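Long-range contacts in similar to yteR (Bacilus subtilis) (Clostridium acetobutylicum, PDB 4WU0), which probably hydrolyses unsaturated rhamnogalacturonan fragments derived from pectin, as a family 105 glycoside hydrolase: residues Asp55-Asp61 / Lys94-Ala98; Ser268-Tyr272 / Pro350-Ala354; Lys292-Leu298 / Ala354-Tyr358. All blocks are in the same frame, centred on the assembly; numbering follows the deposited sequence.

From the N terminus, interaction 1 comes first: the loop after helix 44-54 is fastened to helix 93-108, closing a span of 32 residues that includes helix 80-90. It is complete long before the other two open, and its nearest atoms stay about 15 Å from interaction 2 and about 20 Å from interaction 3. Interactions 2 and 3 both end on the C-terminal helix 345-360. The two spans overlap without nesting: interaction 3 opens inside the span of interaction 2 and ends one turn beyond it on the same helix, with Ala354 shared. Helices 264-279 and 288-302, consecutive in the chain, thus meet the last helix together, with Val271 touching Ala294 and Tyr295.

Interaction 1 (Asp55-Asp61 / Lys94-Ala98); sequences DTFINED and KYRKA
Lys94 reaches from helix 93-108 to Asp55 and Ile58, holding the loop that follows helix 44-54 near the periphery of a fold consistent with the (alpha/alpha)6 barrel of six-hairpin glycosidases. The polar grip centres on NZ. It forms a salt bridge with Asp55 OD1 at 3.0 Å, approaching from above the carboxylate plane, and a shorter hydrogen bond of 2.8 Å to the backbone O of Ile58. NZ approaches that oxygen with a C=O...N angle of 154°, tilted 23° from the carbonyl plane. The chain gets there because CG sits between the backbone N and carbonyl carbon (chi1 74°) and everything beyond is extended.

Van der Waals contacts line the lysine chain. Ile58 CG2 touches Lys94 CG at 3.9 Å. Ile58 CG2 also lies 4.0 Å from Ala98 CB and approaches the Tyr95 ring obliquely, while Leu83 of helix 80-90 and Ile64 also meet the isoleucine. Backbone oxygens of Asn59 and Glu60 lie against Lys94 CB, and farther along Asp61 O meets Lys97 CD.

Waters complete the seam. One joins Asp55 OD1 to Tyr95 OH, donating to the carboxylate and accepting from the phenol. Another links Glu60 OE2 to the backbone N of Lys94. A third donates to Glu60 OE1 at 2.6 Å and accepts from Lys94 NZ at 2.9 Å, giving that nitrogen its third partner.

Interaction 2 (Ser268-Tyr272 / Pro350-Ala354); sequences SMIVY and PFLLA
Tyr272 lies along Leu353 and Ala354 where two nearly parallel helices pack, their segment axes 8.1 Å apart and inclined by 26°. Its CB rests 4.0 Å from Ala354 CA. CG, anti to the backbone N (chi1 166°), lies 4.2 Å from Leu353 CB. CD1 then comes within 3.5 Å of Leu353 CB and also touches the O of that residue; CE1 continues along the same CB, so CD1 and CE1 meet the leucine obliquely to the ring. At the tip, OH leaves the interface to hydrogen-bond Asp211 and Lys276, which satisfies the buried phenol.

One turn earlier Met269 and Pro350 run side by side: Met269 CG meets Pro350 CB at 3.7 Å, and the CE methyl touches Pro350 CG. Ala354 CB lies against Ser268 O. Ser268 OG lies at the edge of the Phe351 ring while bonding back to Ala264 O.

The entire contact is buried between helices 264-279 and 345-360. Helix 199-215 covers Met269 and Tyr272, helix 25-41 backs Pro350 and Leu353, and helices 288-302 and 4-14 enclose Phe351, an arrangement consistent with the core of an (alpha/alpha)6 barrel.

Interaction 3 (Lys292-Leu298 / Ala354-Tyr358); sequences KEAYKGL and ASYEY
Tyr295 lays its ring over Tyr358 in an offset stack, the centroids 4.2 Å apart and the planes only 19° from parallel. The overlap is uneven: Tyr295 CD2 sits above the middle of the Tyr358 ring, whereas Tyr358 CG projects near the rim of the Tyr295 ring. Tyr295 CD2 is 3.4 Å from Tyr358 CD1 and as near to its CG. Tyr358 CB adds a CH-pi contact to the same face, 3.8 Å from the Tyr295 centroid and nearly on the ring normal. Both tyrosines have CG opposite their own backbone N, and the two side chains cross at about a right angle, bridging helix segments whose axes come no closer than 10.8 Å.

At the far end of its ring, Tyr295 OH lies 2.7 Å from Ser355 OG, which sits at the ring edge, in its plane. That serine oxygen is hydrogen-bonded to Phe351 O one turn back, so the phenol lies beside an oxygen already held by its own helix. Ala354 CB touches Tyr295 CD1 and Leu298 CD1, the latter at 4.3 Å.

Lys292 crosses Tyr358 at about a right angle, Lys292 CG 3.9 Å from Tyr358 CE1, and its ammonium turns off to a salt bridge with Glu289. At the outer end of Tyr358, a water lies 2.8 Å from OH, in the ring plane, and also accepts a weak bond from Lys296 NZ.

The segments 292-298 and 354-358 run in roughly opposed directions, 138° between them. This inter-helix aromatic stack joins helix 288-302 to the C-terminal helix 345-360, in a fold consistent with an (alpha/alpha)6 barrel. Helix 264-279 packs against both through Val271 on Ala294 and Tyr295 and Leu275 on Glu357, while helix 4-14 brings Tyr4 against Tyr295 and Ser355.

Interaction 1 (Asp55-Asp61 / Lys94-Ala98)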
loop_
_atom_site.group_PDB
_atom_site.type_symbol
_atom_site.label_atom_id
_atom_site.label_comp_id
_atom_site.label_asym_id
_atom_site.label_seq_id
_atom_site.Cartn_x
_atom_site.Cartn_y
_atom_site.Cartn_z
ATOM N N ASP A 55 -5.149 -14.850 -14.624
ATOM C CA ASP A 55 -5.854 -15.301 -15.818
ATOM C C ASP A 55 -7.325 -14.902 -15.817
ATOM O O ASP A 55 -7.967 -14.835 -16.874
ATOM C CB ASP A 55 -5.711 -16.813 -16.010
ATOM C CG ASP A 55 -4.398 -17.208 -16.697
ATOM O OD1 ASP A 55 -3.762 -16.367 -17.366
ATOM O OD2 ASP A 55 -4.006 -18.387 -16.584
ATOM N N THR A 56 -7.887 -14.654 -14.639
ATOM C CA THR A 56 -9.239 -14.110 -14.547
ATOM C C THR A 56 -9.330 -12.766 -15.251
ATOM O O THR A 56 -10.363 -12.448 -15.869
ATOM C CB THR A 56 -9.653 -13.910 -13.074
ATOM O OG1 THR A 56 -9.960 -15.178 -12.498
ATOM C CG2 THR A 56 -10.888 -13.020 -12.950
ATOM N N PHE A 57 -8.269 -11.981 -15.124
ATOM C CA PHE A 57 -8.305 -10.576 -15.542
ATOM C C PHE A 57 -7.697 -10.325 -16.907
ATOM O O PHE A 57 -8.166 -9.460 -17.636
ATOM C CB PHE A 57 -7.563 -9.714 -14.515
ATOM C CG PHE A 57 -8.143 -9.808 -13.137
ATOM C CD1 PHE A 57 -9.399 -9.300 -12.871
ATOM C CD2 PHE A 57 -7.436 -10.413 -12.113
ATOM C CE1 PHE A 57 -9.963 -9.400 -11.594
ATOM C CE2 PHE A 57 -7.977 -10.507 -10.825
ATOM C CZ PHE A 57 -9.243 -9.997 -10.569
ATOM N N ILE A 58 -6.616 -11.024 -17.230
ATOM C CA ILE A 58 -5.849 -10.675 -18.425
ATOM C C ILE A 58 -6.205 -11.557 -19.607
ATOM O O ILE A 58 -5.831 -12.739 -19.672
ATOM C CB ILE A 58 -4.336 -10.746 -18.181
ATOM C CG1 ILE A 58 -3.956 -10.061 -16.861
ATOM C CG2 ILE A 58 -3.585 -10.102 -19.321
ATOM C CD1 ILE A 58 -4.437 -8.610 -16.747
ATOM N N ASN A 59 -6.922 -10.963 -20.555
ATOM C CA ASN A 59 -7.322 -11.652 -21.760
ATOM C C ASN A 59 -6.123 -11.816 -22.688
ATOM O O ASN A 59 -5.135 -11.119 -22.547
ATOM C CB ASN A 59 -8.424 -10.860 -22.454
ATOM C CG ASN A 59 -9.702 -10.788 -21.630
ATOM O OD1 ASN A 59 -10.182 -11.795 -21.100
ATOM N ND2 ASN A 59 -10.263 -9.593 -21.523
ATOM N N GLU A 60 -6.210 -12.741 -23.638
ATOM C CA GLU A 60 -5.084 -13.005 -24.517
ATOM C C GLU A 60 -4.678 -11.759 -25.295
ATOM O O GLU A 60 -3.499 -11.578 -25.596
ATOM C CB GLU A 60 -5.412 -14.140 -25.498
ATOM C CG GLU A 60 -4.220 -14.599 -26.341
ATOM C CD GLU A 60 -3.006 -14.987 -25.496
ATOM O OE1 GLU A 60 -3.195 -15.581 -24.408
ATOM O OE2 GLU A 60 -1.863 -14.691 -25.917
ATOM N N ASP A 61 -5.642 -10.892 -25.608
ATOM C CA ASP A 61 -5.337 -9.668 -26.355
ATOM C C ASP A 61 -4.834 -8.518 -25.475
ATOM O O ASP A 61 -4.604 -7.408 -25.962
ATOM C CB ASP A 61 -6.543 -9.210 -27.191
ATOM C CG ASP A 61 -7.707 -8.686 -26.354
ATOM O OD1 ASP A 61 -7.682 -8.773 -25.113
ATOM O OD2 ASP A 61 -8.696 -8.215 -26.973
ATOM N N LYS A 94 0.794 -10.998 -23.461
ATOM C CA LYS A 94 -0.472 -10.450 -23.000
ATOM C C LYS A 94 -0.257 -9.576 -21.768
ATOM O O LYS A 94 -0.991 -8.619 -21.547
ATOM C CB LYS A 94 -1.516 -11.549 -22.731
ATOM C CG LYS A 94 -1.317 -12.394 -21.469
ATOM C CD LYS A 94 -2.476 -13.383 -21.373
ATOM C CE LYS A 94 -2.627 -14.012 -19.989
ATOM N NZ LYS A 94 -3.933 -14.761 -19.865
ATOM N N TYR A 95 0.761 -9.890 -20.968
ATOM C CA TYR A 95 1.029 -9.091 -19.785
ATOM C C TYR A 95 1.567 -7.719 -20.196
ATOM O O TYR A 95 1.217 -6.699 -19.611
ATOM C CB TYR A 95 2.040 -9.786 -18.868
ATOM C CG TYR A 95 1.574 -11.111 -18.320
ATOM C CD1 TYR A 95 0.310 -11.253 -17.761
ATOM C CD2 TYR A 95 2.394 -12.223 -18.365
ATOM C CE1 TYR A 95 -0.115 -12.458 -17.262
ATOM C CE2 TYR A 95 1.982 -13.435 -17.859
ATOM C CZ TYR A 95 0.729 -13.556 -17.313
ATOM O OH TYR A 95 0.326 -14.787 -16.815
ATOM N N ARG A 96 2.451 -7.706 -21.180
ATOM C CA ARG A 96 2.994 -6.453 -21.677
ATOM C C ARG A 96 1.892 -5.600 -22.299
ATOM O O ARG A 96 1.852 -4.381 -22.085
ATOM C CB ARG A 96 4.102 -6.704 -22.687
ATOM C CG ARG A 96 4.727 -5.449 -23.246
ATOM C CD ARG A 96 5.556 -4.725 -22.218
ATOM N NE ARG A 96 6.103 -3.483 -22.775
ATOM C CZ ARG A 96 5.711 -2.251 -22.450
ATOM N NH1 ARG A 96 4.760 -2.051 -21.544
ATOM N NH2 ARG A 96 6.281 -1.208 -23.043
ATOM N N LYS A 97 0.972 -6.223 -23.039
ATOM C CA LYS A 97 -0.108 -5.452 -23.658
ATOM C C LYS A 97 -1.028 -4.867 -22.593
ATOM O O LYS A 97 -1.486 -3.744 -22.720
ATOM C CB LYS A 97 -0.912 -6.307 -24.639
ATOM C CG LYS A 97 -0.165 -6.651 -25.908
ATOM C CD LYS A 97 -0.992 -7.599 -26.761
ATOM C CE LYS A 97 -0.318 -7.914 -28.081
ATOM N NZ LYS A 97 -0.981 -9.081 -28.710
ATOM N N ALA A 98 -1.296 -5.641 -21.548
ATOM C CA ALA A 98 -2.094 -5.161 -20.423
ATOM C C ALA A 98 -1.412 -3.982 -19.731
ATOM O O ALA A 98 -2.056 -2.998 -19.353
ATOM C CB ALA A 98 -2.359 -6.313 -19.427
HETATM O O HOH W 1 -2.132 -14.825 -15.877
HETATM O O HOH W 2 0.444 -13.795 -24.401
HETATM O O HOH W 3 -4.381 -16.397 -22.265
#

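Interaction 2 (Ser268-Tyr272 / Pro350-Ala354)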
loop_
_atom_site.group_PDB
_atom_site.type_symbol
_atom_site.label_atom_id
_atom_site.label_comp_id
_atom_site.label_asym_id
_atom_site.label_seq_id
_atom_site.Cartn_x
_atom_site.Cartn_y
_atom_site.Cartn_z
ATOM N N SER A 268 1.149 -3.922 9.615
ATOM C CA SER A 268 2.010 -4.744 8.764
ATOM C C SER A 268 2.760 -3.900 7.740
ATOM O O SER A 268 3.934 -4.147 7.437
ATOM C CB SER A 268 1.191 -5.826 8.053
ATOM O OG SER A 268 0.706 -6.814 8.960
ATOM N N MET A 269 2.055 -2.926 7.178
ATOM C CA MET A 269 2.638 -2.030 6.177
ATOM C C MET A 269 3.773 -1.231 6.797
ATOM O O MET A 269 4.832 -1.048 6.175
ATOM C CB MET A 269 1.590 -1.068 5.660
ATOM C CG MET A 269 0.561 -1.693 4.798
ATOM S SD MET A 269 -0.610 -0.469 4.199
ATOM C CE MET A 269 -1.745 -1.564 3.376
ATOM N N ILE A 270 3.556 -0.777 8.024
ATOM C CA ILE A 270 4.564 0.026 8.727
ATOM C C ILE A 270 5.784 -0.839 9.020
ATOM O O ILE A 270 6.921 -0.405 8.852
ATOM C CB ILE A 270 3.982 0.629 10.017
ATOM C CG1 ILE A 270 2.902 1.639 9.642
ATOM C CG2 ILE A 270 5.063 1.271 10.884
ATOM C CD1 ILE A 270 1.982 2.052 10.762
ATOM N N VAL A 271 5.562 -2.066 9.486
ATOM C CA VAL A 271 6.681 -2.965 9.780
ATOM C C VAL A 271 7.478 -3.290 8.520
ATOM O O VAL A 271 8.705 -3.329 8.539
ATOM C CB VAL A 271 6.166 -4.255 10.454
ATOM C CG1 VAL A 271 7.286 -5.311 10.566
ATOM C CG2 VAL A 271 5.635 -3.897 11.843
ATOM N N TYR A 272 6.789 -3.521 7.417
ATOM C CA TYR A 272 7.444 -3.751 6.133
ATOM C C TYR A 272 8.342 -2.579 5.767
ATOM O O TYR A 272 9.485 -2.774 5.379
ATOM C CB TYR A 272 6.384 -3.942 5.059
ATOM C CG TYR A 272 6.901 -3.863 3.637
ATOM C CD1 TYR A 272 7.568 -4.929 3.060
ATOM C CD2 TYR A 272 6.733 -2.716 2.886
ATOM C CE1 TYR A 272 8.024 -4.864 1.750
ATOM C CE2 TYR A 272 7.176 -2.643 1.582
ATOM C CZ TYR A 272 7.808 -3.715 1.017
ATOM O OH TYR A 272 8.220 -3.626 -0.287
ATOM N N PRO A 350 0.445 -7.107 2.865
ATOM C CA PRO A 350 1.474 -6.467 3.690
ATOM C C PRO A 350 2.079 -7.413 4.710
ATOM O O PRO A 350 3.270 -7.320 4.988
ATOM C CB PRO A 350 0.704 -5.324 4.371
ATOM C CG PRO A 350 -0.341 -4.969 3.353
ATOM C CD PRO A 350 -0.772 -6.272 2.759
ATOM N N PHE A 351 1.286 -8.319 5.266
ATOM C CA PHE A 351 1.849 -9.294 6.204
ATOM C C PHE A 351 2.857 -10.227 5.515
ATOM O O PHE A 351 3.934 -10.505 6.046
ATOM C CB PHE A 351 0.771 -10.105 6.924
ATOM C CG PHE A 351 1.356 -11.091 7.890
ATOM C CD1 PHE A 351 1.785 -10.674 9.124
ATOM C CD2 PHE A 351 1.567 -12.411 7.524
ATOM C CE1 PHE A 351 2.396 -11.576 10.013
ATOM C CE2 PHE A 351 2.149 -13.303 8.409
ATOM C CZ PHE A 351 2.568 -12.864 9.660
ATOM N N LEU A 352 2.541 -10.709 4.322
ATOM C CA LEU A 352 3.492 -11.504 3.560
ATOM C C LEU A 352 4.775 -10.739 3.292
ATOM O O LEU A 352 5.873 -11.288 3.411
ATOM C CB LEU A 352 2.884 -11.872 2.209
ATOM C CG LEU A 352 1.784 -12.924 2.199
ATOM C CD1 LEU A 352 1.027 -12.876 0.871
ATOM C CD2 LEU A 352 2.424 -14.292 2.407
ATOM N N LEU A 353 4.630 -9.474 2.882
ATOM C CA LEU A 353 5.786 -8.645 2.554
ATOM C C LEU A 353 6.652 -8.350 3.775
ATOM O O LEU A 353 7.885 -8.411 3.699
ATOM C CB LEU A 353 5.340 -7.334 1.875
ATOM C CG LEU A 353 4.678 -7.545 0.513
ATOM C CD1 LEU A 353 3.990 -6.259 0.027
ATOM C CD2 LEU A 353 5.712 -7.986 -0.524
ATOM N N ALA A 354 6.015 -8.018 4.897
ATOM C CA ALA A 354 6.755 -7.817 6.140
ATOM C C ALA A 354 7.483 -9.086 6.535
ATOM O O ALA A 354 8.619 -9.033 7.000
ATOM C CB ALA A 354 5.794 -7.383 7.254
#

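Interaction 3 (Lys292-Leu298 / Ala354-Tyr358)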
loop_
_atom_site.group_PDB
_atom_site.type_symbol
_atom_site.label_atom_id
_atom_site.label_comp_id
_atom_site.label_asym_id
_atom_site.label_seq_id
_atom_site.Cartn_x
_atom_site.Cartn_y
_atom_site.Cartn_z
ATOM N N LYS A 292 12.281 -5.626 14.377
ATOM C CA LYS A 292 12.093 -7.035 14.702
ATOM C C LYS A 292 11.006 -7.223 15.762
ATOM O O LYS A 292 10.164 -8.106 15.652
ATOM C CB LYS A 292 13.406 -7.642 15.173
ATOM C CG LYS A 292 14.357 -7.872 14.019
ATOM C CD LYS A 292 15.803 -8.025 14.448
ATOM C CE LYS A 292 16.009 -9.100 15.448
ATOM N NZ LYS A 292 17.485 -9.214 15.752
ATOM N N GLU A 293 11.058 -6.395 16.795
ATOM C CA GLU A 293 10.086 -6.460 17.882
ATOM C C GLU A 293 8.674 -6.155 17.385
ATOM O O GLU A 293 7.700 -6.812 17.777
ATOM C CB GLU A 293 10.510 -5.480 18.974
ATOM C CG GLU A 293 9.610 -5.390 20.137
ATOM C CD GLU A 293 10.097 -4.351 21.144
ATOM O OE1 GLU A 293 10.275 -3.163 20.751
ATOM O OE2 GLU A 293 10.304 -4.726 22.319
ATOM N N ALA A 294 8.563 -5.183 16.492
ATOM C CA ALA A 294 7.268 -4.818 15.932
ATOM C C ALA A 294 6.719 -5.953 15.070
ATOM O O ALA A 294 5.521 -6.250 15.117
ATOM C CB ALA A 294 7.361 -3.509 15.118
ATOM N N TYR A 295 7.591 -6.582 14.284
ATOM C CA TYR A 295 7.197 -7.743 13.512
ATOM C C TYR A 295 6.645 -8.837 14.408
ATOM O O TYR A 295 5.593 -9.407 14.124
ATOM C CB TYR A 295 8.351 -8.309 12.681
ATOM C CG TYR A 295 7.880 -9.504 11.905
ATOM C CD1 TYR A 295 7.103 -9.352 10.769
ATOM C CD2 TYR A 295 8.158 -10.793 12.332
ATOM C CE1 TYR A 295 6.628 -10.452 10.086
ATOM C CE2 TYR A 295 7.684 -11.894 11.650
ATOM C CZ TYR A 295 6.919 -11.718 10.526
ATOM O OH TYR A 295 6.466 -12.830 9.842
ATOM N N LYS A 296 7.354 -9.172 15.476
ATOM C CA LYS A 296 6.859 -10.191 16.383
ATOM C C LYS A 296 5.516 -9.770 17.009
ATOM O O LYS A 296 4.650 -10.602 17.278
ATOM C CB LYS A 296 7.914 -10.500 17.444
ATOM C CG LYS A 296 9.002 -11.413 16.879
ATOM C CD LYS A 296 9.969 -11.903 17.913
ATOM C CE LYS A 296 10.754 -10.742 18.445
ATOM N NZ LYS A 296 11.862 -11.150 19.363
ATOM N N GLY A 297 5.330 -8.465 17.181
ATOM C CA GLY A 297 4.060 -7.936 17.633
ATOM C C GLY A 297 2.920 -8.215 16.675
ATOM O O GLY A 297 1.792 -8.454 17.084
ATOM N N LEU A 298 3.188 -8.176 15.376
ATOM C CA LEU A 298 2.153 -8.551 14.412
ATOM C C LEU A 298 1.663 -9.988 14.659
ATOM O O LEU A 298 0.466 -10.289 14.606
ATOM C CB LEU A 298 2.699 -8.468 12.993
ATOM C CG LEU A 298 3.267 -7.156 12.493
ATOM C CD1 LEU A 298 3.813 -7.368 11.094
ATOM C CD2 LEU A 298 2.181 -6.114 12.471
ATOM N N ALA A 354 6.015 -8.018 4.897
ATOM C CA ALA A 354 6.755 -7.817 6.140
ATOM C C ALA A 354 7.483 -9.086 6.535
ATOM O O ALA A 354 8.619 -9.033 7.000
ATOM C CB ALA A 354 5.794 -7.383 7.254
ATOM N N SER A 355 6.819 -10.228 6.392
ATOM C CA SER A 355 7.430 -11.504 6.755
ATOM C C SER A 355 8.666 -11.773 5.909
ATOM O O SER A 355 9.696 -12.198 6.419
ATOM C CB SER A 355 6.436 -12.643 6.554
ATOM O OG SER A 355 5.306 -12.478 7.387
ATOM N N TYR A 356 8.566 -11.519 4.608
ATOM C CA TYR A 356 9.703 -11.717 3.728
ATOM C C TYR A 356 10.872 -10.843 4.189
ATOM O O TYR A 356 12.007 -11.314 4.259
ATOM C CB TYR A 356 9.318 -11.406 2.281
ATOM C CG TYR A 356 10.485 -11.407 1.325
ATOM C CD1 TYR A 356 10.985 -12.590 0.817
ATOM C CD2 TYR A 356 11.097 -10.218 0.954
ATOM C CE1 TYR A 356 12.072 -12.598 -0.049
ATOM C CE2 TYR A 356 12.194 -10.217 0.090
ATOM C CZ TYR A 356 12.663 -11.410 -0.407
ATOM O OH TYR A 356 13.739 -11.421 -1.269
ATOM N N GLU A 357 10.600 -9.584 4.513
ATOM C CA GLU A 357 11.688 -8.677 4.917
ATOM C C GLU A 357 12.295 -9.105 6.251
ATOM O O GLU A 357 13.495 -9.012 6.447
ATOM C CB GLU A 357 11.205 -7.237 5.034
ATOM C CG GLU A 357 10.889 -6.562 3.702
ATOM C CD GLU A 357 12.125 -6.206 2.878
ATOM O OE1 GLU A 357 13.246 -6.090 3.430
ATOM O OE2 GLU A 357 11.966 -6.037 1.644
ATOM N N TYR A 358 11.446 -9.527 7.180
ATOM C CA TYR A 358 11.918 -9.991 8.480
ATOM C C TYR A 358 12.833 -11.193 8.323
ATOM O O TYR A 358 13.916 -11.253 8.904
ATOM C CB TYR A 358 10.733 -10.378 9.357
ATOM C CG TYR A 358 11.134 -10.926 10.702
ATOM C CD1 TYR A 358 11.418 -10.078 11.746
ATOM C CD2 TYR A 358 11.207 -12.292 10.920
ATOM C CE1 TYR A 358 11.770 -10.573 12.987
ATOM C CE2 TYR A 358 11.567 -12.795 12.151
ATOM C CZ TYR A 358 11.837 -11.931 13.179
ATOM O OH TYR A 358 12.210 -12.411 14.429
HETATM O O HOH W 4 13.368 -11.139 16.615
#